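Local coordinates for aeromonas extracellular serine protease (Aeromonas sobria, PDB 3WQB), which cleaves peptide bonds that follow paired basic residues, one of them lysine, and so acts on host plasma proteins as a calcium-binding, furin-like serine protease, at residues S249-W254 and D530-S535; S462-A467 and I586-R591; A474-V479 and R591-D596; V479-Q484 and K526-M531; S495-R500 and Y539-Q544. The protein carries 1 engineered substitution. All blocks are in the same frame, centred on the assembly; numbering follows the deposited sequence.

Contact 1 of 5, residues S249-W254 and D530-S535; sequences SNSNFW and DMRMLS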
# COMPACT_ATOMS: atom_id res chain seq x y z
N SER A 249 0.13 5.53 5.54
CA SER A 249 0.79 5.86 4.28
C SER A 249 -0.12 5.64 3.07
O SER A 249 0.06 6.27 2.03
CB SER A 249 2.05 5.02 4.11
OG SER A 249 2.95 5.27 5.17
N ASN A 250 -1.11 4.76 3.23
CA ASN A 250 -1.97 4.41 2.10
C ASN A 250 -3.00 5.48 1.75
O ASN A 250 -3.70 5.34 0.77
CB ASN A 250 -2.68 3.09 2.35
CG ASN A 250 -1.74 1.91 2.35
OD1 ASN A 250 -0.58 2.01 1.95
ND2 ASN A 250 -2.25 0.76 2.80
N SER A 251 -3.09 6.53 2.57
CA SER A 251 -4.03 7.63 2.29
C SER A 251 -3.32 8.94 1.93
O SER A 251 -3.93 10.00 1.96
CB SER A 251 -4.98 7.84 3.48
OG SER A 251 -4.24 8.10 4.66
N ASN A 252 -2.04 8.85 1.55
CA ASN A 252 -1.27 10.06 1.27
C ASN A 252 -1.42 10.63 -0.12
O ASN A 252 -0.74 11.61 -0.46
CB ASN A 252 0.22 9.89 1.61
CG ASN A 252 0.95 9.03 0.60
OD1 ASN A 252 0.35 8.45 -0.30
ND2 ASN A 252 2.27 8.97 0.74
N PHE A 253 -2.30 10.04 -0.93
CA PHE A 253 -2.56 10.45 -2.32
C PHE A 253 -1.43 10.12 -3.29
O PHE A 253 -1.69 9.60 -4.36
CB PHE A 253 -2.96 11.93 -2.43
CG PHE A 253 -3.20 12.38 -3.84
CD1 PHE A 253 -4.33 11.96 -4.53
CD2 PHE A 253 -2.29 13.23 -4.48
CE1 PHE A 253 -4.57 12.38 -5.83
CE2 PHE A 253 -2.52 13.65 -5.79
CZ PHE A 253 -3.66 13.23 -6.46
N TRP A 254 -0.19 10.44 -2.93
CA TRP A 254 0.96 10.20 -3.81
C TRP A 254 1.13 8.71 -4.08
O TRP A 254 1.56 8.34 -5.18
CB TRP A 254 2.24 10.81 -3.22
CG TRP A 254 1.97 12.20 -2.73
CD1 TRP A 254 1.98 12.62 -1.44
CD2 TRP A 254 1.53 13.32 -3.52
NE1 TRP A 254 1.62 13.96 -1.37
CE2 TRP A 254 1.33 14.40 -2.63
CE3 TRP A 254 1.31 13.52 -4.90
CZ2 TRP A 254 0.90 15.67 -3.08
CZ3 TRP A 254 0.90 14.79 -5.34
CH2 TRP A 254 0.70 15.83 -4.43
N ASP A 530 -6.86 12.33 14.54
CA ASP A 530 -6.42 12.69 13.19
C ASP A 530 -6.08 11.45 12.35
O ASP A 530 -5.06 11.40 11.65
CB ASP A 530 -5.21 13.64 13.21
CG ASP A 530 -5.53 15.02 13.75
OD1 ASP A 530 -6.70 15.45 13.70
OD2 ASP A 530 -4.58 15.69 14.22
N MET A 531 -6.93 10.43 12.44
CA MET A 531 -6.74 9.26 11.59
C MET A 531 -7.13 9.63 10.17
O MET A 531 -8.23 10.12 9.93
CB MET A 531 -7.56 8.07 12.06
CG MET A 531 -7.24 6.85 11.22
SD MET A 531 -8.21 5.41 11.60
CE MET A 531 -8.32 4.66 9.98
N ARG A 532 -6.22 9.39 9.23
CA ARG A 532 -6.43 9.80 7.85
C ARG A 532 -6.97 8.66 6.99
O ARG A 532 -6.56 7.49 7.14
CB ARG A 532 -5.15 10.38 7.23
CG ARG A 532 -5.38 11.13 5.92
CD ARG A 532 -4.12 11.74 5.38
NE ARG A 532 -3.11 10.70 5.17
CZ ARG A 532 -1.82 10.94 4.96
NH1 ARG A 532 -1.36 12.18 4.93
NH2 ARG A 532 -0.98 9.92 4.79
N MET A 533 -7.91 9.01 6.12
CA MET A 533 -8.46 8.07 5.14
C MET A 533 -8.58 8.78 3.80
O MET A 533 -8.72 10.01 3.74
CB MET A 533 -9.84 7.57 5.59
CG MET A 533 -9.80 6.75 6.87
SD MET A 533 -11.34 6.78 7.82
CE MET A 533 -11.23 8.40 8.55
N LEU A 534 -8.50 8.01 2.71
CA LEU A 534 -8.66 8.57 1.37
C LEU A 534 -9.75 7.80 0.62
O LEU A 534 -9.92 6.60 0.82
CB LEU A 534 -7.32 8.52 0.62
CG LEU A 534 -7.35 9.06 -0.81
CD1 LEU A 534 -6.08 9.81 -1.13
CD2 LEU A 534 -7.58 7.95 -1.85
N SER A 535 -10.49 8.51 -0.22
CA SER A 535 -11.39 7.85 -1.15
C SER A 535 -11.15 8.28 -2.59
O SER A 535 -10.97 9.48 -2.88
CB SER A 535 -12.85 8.10 -0.80
OG SER A 535 -13.68 7.53 -1.79
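Ser249 approaches Arg532 through its CA, which lies 4.5 Å from NH2 at the edge of the guanidinium. That same nitrogen is hydrogen-bonded to the carbonyl O of Pro248, the residue just before. The main polar link comes at Ser251. With chi1 at 57°, its OG sits between the backbone N and the carbonyl carbon, where it accepts from Arg532 NE at 2.9 Å in a fairly straight bond (160°) lying close to the guanidinium plane. Ser251 CB rests on the opposing backbone, 3.6 Å from Leu534 N, and the carbonyl O of Ser251 lies over one face of the guanidinium while accepting from Gln476 NE2. This is the seam between the two domains of a furin-like protease: residues 249-254 form a loop of the subtilisin domain leading into strand 255-261, and residues 531-535 are a strand of the P-domain. Asn252 reaches the arginine from above, its CA over the same flat group toward the rim and its CB 3.4 Å from Arg532 NH2; its amide OD1 turns instead to the backbone N of Asn255. The remaining terminal nitrogen of the buried Arg532, NH1, makes a salt bridge with Asp197. Phe253 then brings in apolar contact, with its CA 3.8 Å and its CB 4.0 Å from Leu534 CD1, a methyl found at the edge of the phenyl ring.

Contact 2 of 5, residues S462-A467 and I586-R591; sequences STTRIA and ISWSLR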
# COMPACT_ATOMS: atom_id res chain seq x y z
N SER A 462 -21.92 14.94 10.24
CA SER A 462 -21.38 16.29 10.23
C SER A 462 -21.11 16.71 8.80
O SER A 462 -20.57 15.93 8.01
CB SER A 462 -20.12 16.33 11.10
OG SER A 462 -19.47 17.59 11.02
N THR A 463 -21.47 17.94 8.48
CA THR A 463 -21.43 18.44 7.11
C THR A 463 -20.59 19.71 6.98
O THR A 463 -20.59 20.54 7.88
CB THR A 463 -22.87 18.69 6.61
OG1 THR A 463 -23.60 17.45 6.63
CG2 THR A 463 -22.89 19.27 5.21
N THR A 464 -19.87 19.83 5.86
CA THR A 464 -19.14 21.05 5.52
C THR A 464 -19.37 21.38 4.05
O THR A 464 -19.58 20.48 3.23
CB THR A 464 -17.63 20.93 5.84
OG1 THR A 464 -16.99 22.21 5.73
CG2 THR A 464 -16.92 19.95 4.90
N ARG A 465 -19.33 22.66 3.71
CA ARG A 465 -19.45 23.09 2.33
C ARG A 465 -18.10 23.39 1.72
O ARG A 465 -17.28 24.09 2.31
CB ARG A 465 -20.35 24.33 2.21
CG ARG A 465 -20.60 24.74 0.77
CD ARG A 465 -21.66 25.81 0.64
NE ARG A 465 -21.89 26.15 -0.76
CZ ARG A 465 -21.27 27.11 -1.44
NH1 ARG A 465 -20.34 27.87 -0.86
NH2 ARG A 465 -21.56 27.30 -2.72
N ILE A 466 -17.87 22.86 0.52
CA ILE A 466 -16.73 23.25 -0.30
C ILE A 466 -17.24 24.27 -1.33
O ILE A 466 -18.12 23.96 -2.14
CB ILE A 466 -16.08 22.02 -0.99
CG1 ILE A 466 -15.46 21.06 0.04
CG2 ILE A 466 -15.07 22.46 -2.07
CD1 ILE A 466 -14.23 21.57 0.77
N ALA A 467 -16.69 25.48 -1.29
CA ALA A 467 -17.19 26.56 -2.15
C ALA A 467 -16.59 26.55 -3.55
O ALA A 467 -17.24 26.96 -4.51
CB ALA A 467 -16.93 27.91 -1.49
N ILE A 586 -15.39 14.08 17.73
CA ILE A 586 -14.69 15.28 18.19
C ILE A 586 -14.51 16.29 17.05
O ILE A 586 -14.90 17.46 17.17
CB ILE A 586 -13.31 14.91 18.83
CG1 ILE A 586 -13.52 14.02 20.06
CG2 ILE A 586 -12.50 16.18 19.17
CD1 ILE A 586 -12.27 13.29 20.52
N SER A 587 -13.94 15.84 15.94
CA SER A 587 -13.70 16.72 14.81
C SER A 587 -13.44 15.87 13.59
O SER A 587 -13.10 14.70 13.70
CB SER A 587 -12.47 17.60 15.05
OG SER A 587 -11.28 16.83 15.06
N TRP A 588 -13.60 16.48 12.42
CA TRP A 588 -13.07 15.89 11.21
C TRP A 588 -12.60 17.01 10.30
O TRP A 588 -12.99 18.16 10.48
CB TRP A 588 -14.09 14.99 10.51
CG TRP A 588 -15.27 15.67 9.89
CD1 TRP A 588 -16.26 16.35 10.54
CD2 TRP A 588 -15.59 15.72 8.50
NE1 TRP A 588 -17.18 16.82 9.64
CE2 TRP A 588 -16.79 16.45 8.37
CE3 TRP A 588 -14.97 15.24 7.34
CZ2 TRP A 588 -17.40 16.69 7.14
CZ3 TRP A 588 -15.58 15.46 6.11
CH2 TRP A 588 -16.78 16.18 6.02
N SER A 589 -11.74 16.65 9.35
CA SER A 589 -11.24 17.60 8.38
C SER A 589 -11.33 17.00 6.99
O SER A 589 -11.19 15.79 6.82
CB SER A 589 -9.79 17.98 8.69
OG SER A 589 -9.69 18.61 9.95
N LEU A 590 -11.57 17.85 6.00
CA LEU A 590 -11.73 17.44 4.61
C LEU A 590 -10.75 18.17 3.72
O LEU A 590 -10.63 19.40 3.78
CB LEU A 590 -13.17 17.73 4.14
CG LEU A 590 -13.51 17.43 2.68
CD1 LEU A 590 -13.38 15.94 2.36
CD2 LEU A 590 -14.91 17.92 2.35
N ARG A 591 -10.05 17.40 2.89
CA ARG A 591 -9.21 17.97 1.85
C ARG A 591 -9.60 17.42 0.49
O ARG A 591 -9.59 16.21 0.27
CB ARG A 591 -7.72 17.72 2.11
CG ARG A 591 -6.85 18.46 1.10
CD ARG A 591 -5.41 18.46 1.50
NE ARG A 591 -4.83 19.76 1.17
CZ ARG A 591 -3.56 20.09 1.39
NH1 ARG A 591 -2.73 19.21 1.92
NH2 ARG A 591 -3.14 21.31 1.06
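Trp588 and Ser462 meet across the interior of the beta sandwich of the P-domain, where two beta sheets pack face to face. Strand 460-466 belongs to one sheet and strand 583-595 to the other; their short segments run in roughly the same direction, 28° apart, with axes approaching to 9.0 Å. At that separation the strands share no backbone bonds, and side chains fill the gap between them. The polar part is a single hydrogen bond from Trp588 NE1 to Ser462 OG, 2.8 Å long and moderately bent at 147°, with the oxygen nearly in the indole plane. With CG between the backbone N and the carbonyl carbon (chi1 69°), the indole is carried toward strand 460-466. Ser462 O lies 3.4 Å from Trp588 CZ2, well off the indole plane. Thus the one polar atom of this buried indole is satisfied within the interface. The apolar part is built on aliphatic carbons. Thr464 turns CG2 inward, 3.9 Å from Trp588 CH2, while its OG1 is hydrogen-bonded to Gln441 of strand 436-444. Further along, Ile466 crosses Leu590 at a slant, its CD1 4.0 Å from Leu590 CD2. Leu549 and Val477, one from each sheet, also touch the indole. The leucine methyl CD2 is the meeting point of the apolar group, with Thr464 CG2 at 3.8 Å and Ile466 CG1 at 3.9 Å.

Contact 3 of 5, residues A474-V479 and R591-D596; sequences AVQVMV and RVLGHD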
# COMPACT_ATOMS: atom_id res chain seq x y z
N ALA A 474 -9.22 13.02 -5.74
CA ALA A 474 -9.32 12.24 -4.52
C ALA A 474 -9.73 13.16 -3.39
O ALA A 474 -9.59 14.39 -3.48
CB ALA A 474 -7.98 11.56 -4.20
N VAL A 475 -10.28 12.55 -2.34
CA VAL A 475 -10.54 13.27 -1.10
C VAL A 475 -9.84 12.60 0.07
O VAL A 475 -9.82 11.36 0.17
CB VAL A 475 -12.07 13.45 -0.78
CG1 VAL A 475 -12.75 14.28 -1.86
CG2 VAL A 475 -12.77 12.12 -0.63
N GLN A 476 -9.26 13.42 0.94
CA GLN A 476 -8.71 12.95 2.20
C GLN A 476 -9.57 13.47 3.33
O GLN A 476 -10.09 14.60 3.28
CB GLN A 476 -7.28 13.45 2.39
CG GLN A 476 -6.29 12.88 1.40
CD GLN A 476 -4.96 13.59 1.45
OE1 GLN A 476 -4.91 14.82 1.45
NE2 GLN A 476 -3.87 12.82 1.49
N VAL A 477 -9.71 12.64 4.35
CA VAL A 477 -10.44 12.99 5.56
C VAL A 477 -9.57 12.62 6.76
O VAL A 477 -8.93 11.56 6.77
CB VAL A 477 -11.80 12.24 5.62
CG1 VAL A 477 -12.43 12.26 6.99
CG2 VAL A 477 -12.78 12.82 4.62
N MET A 478 -9.53 13.50 7.76
CA MET A 478 -8.98 13.13 9.07
C MET A 478 -10.13 13.10 10.05
O MET A 478 -11.02 13.95 9.97
CB MET A 478 -7.91 14.11 9.53
CG MET A 478 -6.63 14.01 8.71
SD MET A 478 -5.34 15.08 9.35
CE MET A 478 -6.03 16.71 9.07
N VAL A 479 -10.13 12.11 10.94
CA VAL A 479 -11.21 11.97 11.94
C VAL A 479 -10.63 11.85 13.35
O VAL A 479 -9.63 11.15 13.57
CB VAL A 479 -12.14 10.75 11.65
CG1 VAL A 479 -13.23 10.63 12.72
CG2 VAL A 479 -12.78 10.88 10.29
N ARG A 591 -10.05 17.40 2.89
CA ARG A 591 -9.21 17.97 1.85
C ARG A 591 -9.60 17.42 0.49
O ARG A 591 -9.59 16.21 0.27
CB ARG A 591 -7.72 17.72 2.11
CG ARG A 591 -6.85 18.46 1.10
CD ARG A 591 -5.41 18.46 1.50
NE ARG A 591 -4.83 19.76 1.17
CZ ARG A 591 -3.56 20.09 1.39
NH1 ARG A 591 -2.73 19.21 1.92
NH2 ARG A 591 -3.14 21.31 1.06
N VAL A 592 -9.97 18.32 -0.41
CA VAL A 592 -10.25 17.93 -1.78
C VAL A 592 -9.01 18.16 -2.66
O VAL A 592 -8.43 19.25 -2.66
CB VAL A 592 -11.47 18.70 -2.34
CG1 VAL A 592 -11.78 18.25 -3.75
CG2 VAL A 592 -12.69 18.48 -1.46
N LEU A 593 -8.61 17.12 -3.40
CA LEU A 593 -7.51 17.19 -4.36
C LEU A 593 -8.11 17.02 -5.75
O LEU A 593 -8.83 16.07 -6.01
CB LEU A 593 -6.49 16.07 -4.09
CG LEU A 593 -5.83 16.09 -2.71
CD1 LEU A 593 -6.60 15.26 -1.71
CD2 LEU A 593 -4.41 15.56 -2.86
N GLY A 594 -7.84 17.97 -6.64
CA GLY A 594 -8.42 17.88 -7.96
C GLY A 594 -7.85 18.92 -8.89
O GLY A 594 -6.68 19.28 -8.78
N HIS A 595 -8.66 19.38 -9.82
CA HIS A 595 -8.19 20.36 -10.79
C HIS A 595 -9.32 21.25 -11.26
O HIS A 595 -10.50 20.92 -11.11
CB HIS A 595 -7.50 19.66 -11.98
CG HIS A 595 -8.40 18.73 -12.73
ND1 HIS A 595 -8.53 17.39 -12.40
CD2 HIS A 595 -9.22 18.93 -13.78
CE1 HIS A 595 -9.39 16.82 -13.22
NE2 HIS A 595 -9.82 17.73 -14.07
N ASP A 596 -8.93 22.37 -11.85
CA ASP A 596 -9.87 23.34 -12.41
C ASP A 596 -10.11 23.02 -13.88
O ASP A 596 -9.25 23.27 -14.72
CB ASP A 596 -9.27 24.74 -12.23
CG ASP A 596 -10.08 25.83 -12.92
OD1 ASP A 596 -11.21 25.56 -13.38
OD2 ASP A 596 -9.56 26.96 -13.00
O HOH W 1 -2.85 16.41 2.24
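Gln476 lies next to Arg591 in an antiparallel hydrogen-bonded pair and crosses Leu593 with its side chain. Its CB is still near the backbone, 4.2 Å from Arg591 O. CG, set anti to the carbonyl carbon by a chi1 of -66°, comes 3.9 Å from Leu593 CD1, and CD of the amide meets the same methyl. At the tip the two amide atoms part. OE1 lies 3.6 Å from Leu593 CD1 and beside Arg591 CD, and accepts a hydrogen bond from a water 2.7 Å away; that water in turn accepts from Arg591 NH1 at 2.8 Å, in the guanidinium plane. NE2 is taken by Ser251 O. The glutamine and arginine chains run side by side in the same direction, their flat ends only 23° apart, and the water bridges OE1 and NH1, which do not meet directly. Arg591 NE is occupied by Leu438 O. Under these side chains the backbones are linked by two pairs of bonds, one between Gln476 and Arg591, where Arg591 N reaches Gln476 O at 2.8 Å, and one between Ala474 and Leu593, where Leu593 N reaches Ala474 O at 2.9 Å. Between them, Val475 and Val592 form a non-hydrogen-bonded pair on the opposite face of the sheet. In this P-domain sheet, strand 471-482 has strand 583-595 on one flank and strand 527-535 on the other, while strand 436-444 pairs with 583-595 and places Trp440 against Gln476 and Arg591.

Contact 4 of 5, residues V479-Q484 and K526-M531; sequences VSLDHQ and KGLRDM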
# COMPACT_ATOMS: atom_id res chain seq x y z
N VAL A 479 -10.13 12.11 10.94
CA VAL A 479 -11.21 11.97 11.94
C VAL A 479 -10.63 11.85 13.35
O VAL A 479 -9.63 11.15 13.57
CB VAL A 479 -12.14 10.75 11.65
CG1 VAL A 479 -13.23 10.63 12.72
CG2 VAL A 479 -12.78 10.88 10.29
N SER A 480 -11.27 12.56 14.28
CA SER A 480 -10.98 12.42 15.70
C SER A 480 -12.28 12.11 16.42
O SER A 480 -13.29 12.79 16.21
CB SER A 480 -10.35 13.70 16.26
OG SER A 480 -9.10 13.92 15.63
N LEU A 481 -12.26 11.06 17.23
CA LEU A 481 -13.43 10.64 18.00
C LEU A 481 -13.00 9.80 19.19
O LEU A 481 -11.89 9.25 19.20
CB LEU A 481 -14.44 9.88 17.11
CG LEU A 481 -14.02 8.59 16.41
CD1 LEU A 481 -14.09 7.39 17.36
CD2 LEU A 481 -14.92 8.34 15.21
N ASP A 482 -13.88 9.70 20.18
CA ASP A 482 -13.71 8.75 21.27
C ASP A 482 -14.73 7.63 21.13
O ASP A 482 -15.91 7.89 20.87
CB ASP A 482 -13.93 9.43 22.62
CG ASP A 482 -12.82 10.40 22.98
OD1 ASP A 482 -11.70 10.30 22.43
OD2 ASP A 482 -13.07 11.26 23.85
N HIS A 483 -14.26 6.40 21.30
CA HIS A 483 -15.12 5.23 21.31
C HIS A 483 -14.35 4.05 21.87
O HIS A 483 -13.19 3.82 21.50
CB HIS A 483 -15.62 4.90 19.89
CG HIS A 483 -16.71 3.89 19.86
ND1 HIS A 483 -16.48 2.53 19.97
CD2 HIS A 483 -18.05 4.03 19.70
CE1 HIS A 483 -17.63 1.88 19.91
NE2 HIS A 483 -18.60 2.77 19.74
N GLN A 484 -15.00 3.30 22.75
CA GLN A 484 -14.35 2.23 23.50
C GLN A 484 -14.13 0.91 22.74
O GLN A 484 -13.40 0.05 23.21
CB GLN A 484 -15.11 1.95 24.80
CG GLN A 484 -15.13 3.08 25.81
CD GLN A 484 -16.16 2.86 26.89
OE1 GLN A 484 -17.26 2.36 26.63
NE2 GLN A 484 -15.81 3.22 28.12
N LYS A 526 -7.98 5.95 23.19
CA LYS A 526 -9.28 6.53 23.53
C LYS A 526 -10.20 6.50 22.33
O LYS A 526 -11.43 6.50 22.47
CB LYS A 526 -9.10 7.99 23.96
CG LYS A 526 -8.48 8.18 25.33
CD LYS A 526 -8.77 9.59 25.84
CE LYS A 526 -10.27 9.79 26.08
NZ LYS A 526 -10.69 11.20 25.86
N GLY A 527 -9.60 6.47 21.15
CA GLY A 527 -10.34 6.51 19.90
C GLY A 527 -9.42 6.89 18.76
O GLY A 527 -8.27 6.48 18.71
N LEU A 528 -9.94 7.69 17.84
CA LEU A 528 -9.18 8.14 16.69
C LEU A 528 -8.67 9.54 16.95
O LEU A 528 -9.39 10.36 17.52
CB LEU A 528 -10.05 8.16 15.43
CG LEU A 528 -10.75 6.86 15.02
CD1 LEU A 528 -11.49 7.07 13.71
CD2 LEU A 528 -9.76 5.70 14.91
N ARG A 529 -7.43 9.81 16.54
CA ARG A 529 -6.84 11.13 16.66
C ARG A 529 -6.19 11.48 15.32
O ARG A 529 -5.12 10.95 14.99
CB ARG A 529 -5.79 11.18 17.79
CG ARG A 529 -6.36 11.07 19.22
CD ARG A 529 -7.34 12.20 19.53
NE ARG A 529 -7.85 12.17 20.90
CZ ARG A 529 -8.93 11.50 21.29
NH1 ARG A 529 -9.63 10.77 20.43
NH2 ARG A 529 -9.31 11.55 22.56
N ASP A 530 -6.86 12.33 14.54
CA ASP A 530 -6.42 12.69 13.19
C ASP A 530 -6.08 11.45 12.35
O ASP A 530 -5.06 11.40 11.65
CB ASP A 530 -5.21 13.64 13.21
CG ASP A 530 -5.53 15.02 13.75
OD1 ASP A 530 -6.70 15.45 13.70
OD2 ASP A 530 -4.58 15.69 14.22
N MET A 531 -6.93 10.43 12.44
CA MET A 531 -6.74 9.26 11.59
C MET A 531 -7.13 9.63 10.17
O MET A 531 -8.23 10.12 9.93
CB MET A 531 -7.56 8.07 12.06
CG MET A 531 -7.24 6.85 11.22
SD MET A 531 -8.21 5.41 11.60
CE MET A 531 -8.32 4.66 9.98
O HOH W 2 -9.28 14.86 13.03
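Val479 and Met531 form an antiparallel hydrogen-bonded pair within a G1 beta bulge, in which Asp530 and Met531 both face Val479. Asp530, with positive phi (50°), shifts the register between the two strands of the P-domain by one. Its backbone N, displaced by the bulge, donates to Ser480 OG at 3.0 Å, and a water links that hydroxyl to Asp530 OD1. Beyond it the ladder resumes: Leu528 N gives to Leu481 O at 2.8 Å and Leu481 N to Leu528 O at 3.0 Å. Leu528 O also accepts from Arg529 NH1, its two donors coming from opposite faces of the carbonyl plane. On the face of the sheet that carries Val479 and Met531, Leu481 CD2 and Leu528 CD1 pack at 4.0 Å. His483 N is bonded to Lys526 O and its NE2 to Asp553, a ligand of the third calcium ion, so this strand end adjoins that site. The charges gather on Asp482. Its OD1 takes both Arg529 NH2, through its syn lone pair at 2.7 Å, and Arg529 NH1 at 2.9 Å, the guanidinium being turned 35° from the carboxylate. Lys526 NZ completes the salt-bridge network at Asp482 OD2, 3.1 Å away and 44° above the carboxylate plane.

Contact 5 of 5, residues S495-R500 and Y539-Q544; sequences SPAGTR and YGESAQ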
# COMPACT_ATOMS: atom_id res chain seq x y z
N SER A 495 -20.81 12.90 -1.02
CA SER A 495 -20.46 14.08 -1.82
C SER A 495 -21.70 14.95 -2.10
O SER A 495 -22.82 14.51 -1.88
CB SER A 495 -19.82 13.64 -3.14
OG SER A 495 -20.79 13.10 -4.02
N PRO A 496 -21.49 16.16 -2.63
CA PRO A 496 -22.62 17.02 -3.01
C PRO A 496 -23.60 16.34 -3.98
O PRO A 496 -24.80 16.62 -3.93
CB PRO A 496 -21.94 18.23 -3.67
CG PRO A 496 -20.61 18.30 -2.99
CD PRO A 496 -20.20 16.87 -2.76
N ALA A 497 -23.10 15.43 -4.82
CA ALA A 497 -23.96 14.68 -5.76
C ALA A 497 -24.78 13.57 -5.08
O ALA A 497 -25.65 12.98 -5.71
CB ALA A 497 -23.10 14.09 -6.86
N GLY A 498 -24.47 13.29 -3.82
CA GLY A 498 -25.15 12.24 -3.07
C GLY A 498 -24.41 10.92 -3.16
O GLY A 498 -24.86 9.92 -2.61
N THR A 499 -23.28 10.90 -3.87
CA THR A 499 -22.44 9.70 -3.96
C THR A 499 -21.87 9.33 -2.59
O THR A 499 -21.46 10.20 -1.83
CB THR A 499 -21.29 9.94 -4.94
OG1 THR A 499 -21.83 10.45 -6.16
CG2 THR A 499 -20.50 8.66 -5.23
N ARG A 500 -21.84 8.04 -2.28
CA ARG A 500 -21.36 7.60 -0.97
C ARG A 500 -20.10 6.76 -1.09
O ARG A 500 -19.92 6.04 -2.09
CB ARG A 500 -22.44 6.77 -0.27
CG ARG A 500 -23.74 7.52 -0.04
CD ARG A 500 -24.81 6.58 0.47
NE ARG A 500 -24.55 6.16 1.85
CZ ARG A 500 -24.91 6.85 2.93
NH1 ARG A 500 -25.58 7.99 2.81
NH2 ARG A 500 -24.62 6.37 4.13
N TYR A 539 -13.97 10.42 -8.12
CA TYR A 539 -13.17 10.85 -9.25
C TYR A 539 -14.03 11.40 -10.38
O TYR A 539 -14.90 10.70 -10.92
CB TYR A 539 -12.34 9.67 -9.76
CG TYR A 539 -11.24 10.04 -10.72
CD1 TYR A 539 -9.95 10.27 -10.27
CD2 TYR A 539 -11.50 10.18 -12.10
CE1 TYR A 539 -8.93 10.61 -11.16
CE2 TYR A 539 -10.48 10.52 -12.99
CZ TYR A 539 -9.20 10.73 -12.51
OH TYR A 539 -8.19 11.07 -13.38
N GLY A 540 -13.78 12.66 -10.74
CA GLY A 540 -14.48 13.29 -11.85
C GLY A 540 -15.66 14.15 -11.45
O GLY A 540 -16.15 14.93 -12.26
N GLU A 541 -16.16 13.98 -10.23
CA GLU A 541 -17.31 14.76 -9.74
C GLU A 541 -16.93 16.21 -9.45
O GLU A 541 -15.76 16.53 -9.25
CB GLU A 541 -17.88 14.13 -8.46
CG GLU A 541 -18.56 12.79 -8.68
CD GLU A 541 -19.37 12.31 -7.50
OE1 GLU A 541 -19.48 13.02 -6.47
OE2 GLU A 541 -19.92 11.19 -7.61
N SER A 542 -17.94 17.09 -9.41
CA SER A 542 -17.75 18.45 -8.95
C SER A 542 -17.65 18.48 -7.43
O SER A 542 -18.45 17.83 -6.74
CB SER A 542 -18.89 19.34 -9.42
OG SER A 542 -18.81 20.63 -8.81
N ALA A 543 -16.69 19.22 -6.91
CA ALA A 543 -16.48 19.34 -5.47
C ALA A 543 -17.44 20.30 -4.77
O ALA A 543 -17.60 20.25 -3.56
CB ALA A 543 -15.04 19.76 -5.18
N GLN A 544 -18.08 21.18 -5.54
CA GLN A 544 -18.83 22.29 -4.97
C GLN A 544 -20.12 21.83 -4.30
O GLN A 544 -20.94 21.15 -4.92
CB GLN A 544 -19.12 23.33 -6.04
CG GLN A 544 -19.70 24.63 -5.53
CD GLN A 544 -19.88 25.62 -6.66
OE1 GLN A 544 -20.73 25.43 -7.52
NE2 GLN A 544 -19.07 26.67 -6.66
O HOH W 3 -20.18 15.71 -6.04
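The carboxylate of Glu541 is met by two hydroxyls of residues 495-500, each on the syn side of a different oxygen. Ser495 OG donates to the syn lone pair of Glu541 OE1 at 2.8 Å, and Thr499 OG1 donates to Glu541 OE2 at a short 2.5 Å, 15° out of the carboxylate plane. Over one face of the group stands the methyl of Ala497, its CB 3.8 Å from Glu541 OE1. A water on the same side donates to OE1 and to the carbonyl O of Ser542, and accepts from Ala497 N at 3.2 Å, so the serine oxygen and the water both grip OE1. OE2 has a further donor in the backbone N of Ala403. With this many donors the buried carboxylate is probably kept in its charged form. Glu541 gets there on a chain extended beyond CG and meets Thr499 tip to tip; a chi1 of -51° puts the threonine OG1 anti to the carbonyl carbon. Pro496 rests on two carbonyl oxygens, its CB 3.3 Å from Gln544 O and its CG 3.6 Å from Ala543 O, and Trp547 touches it as well. The residues that hold the glutamate belong to a tight corner: Ser495 O accepts from Gly498 N, Ser495 N donates to Thr499 O at 2.9 Å, and Gly498 has positive phi (93°). Together these define a type I turn followed by a G1 bulge, the classic connection of a beta-hairpin, here between P-domain strands 489-494 and 500-502.

How the contacts relate
Contacts 1, 3 and 4 form a continuous series: contacts 3 and 4 share strand 471-482, paired with 583-595 in one and with 527-535 in the other, and contact 1 uses strand 527-535 on the flank of 471-482 turned to the subtilisin domain. Contact 2 takes strand 583-595 to the opposing sheet, so its chemistry is mostly apolar and buried. Contact 3 is backbone ladder, whereas contact 4 adds exposed charges at the sheet's end near calcium. Contact 1 buries an arginine at the domain seam, and contact 5, partly exposed, ties two loops through a carboxylate. Contacts 4 and 5 lie far apart, their centres about 26 Å from each other.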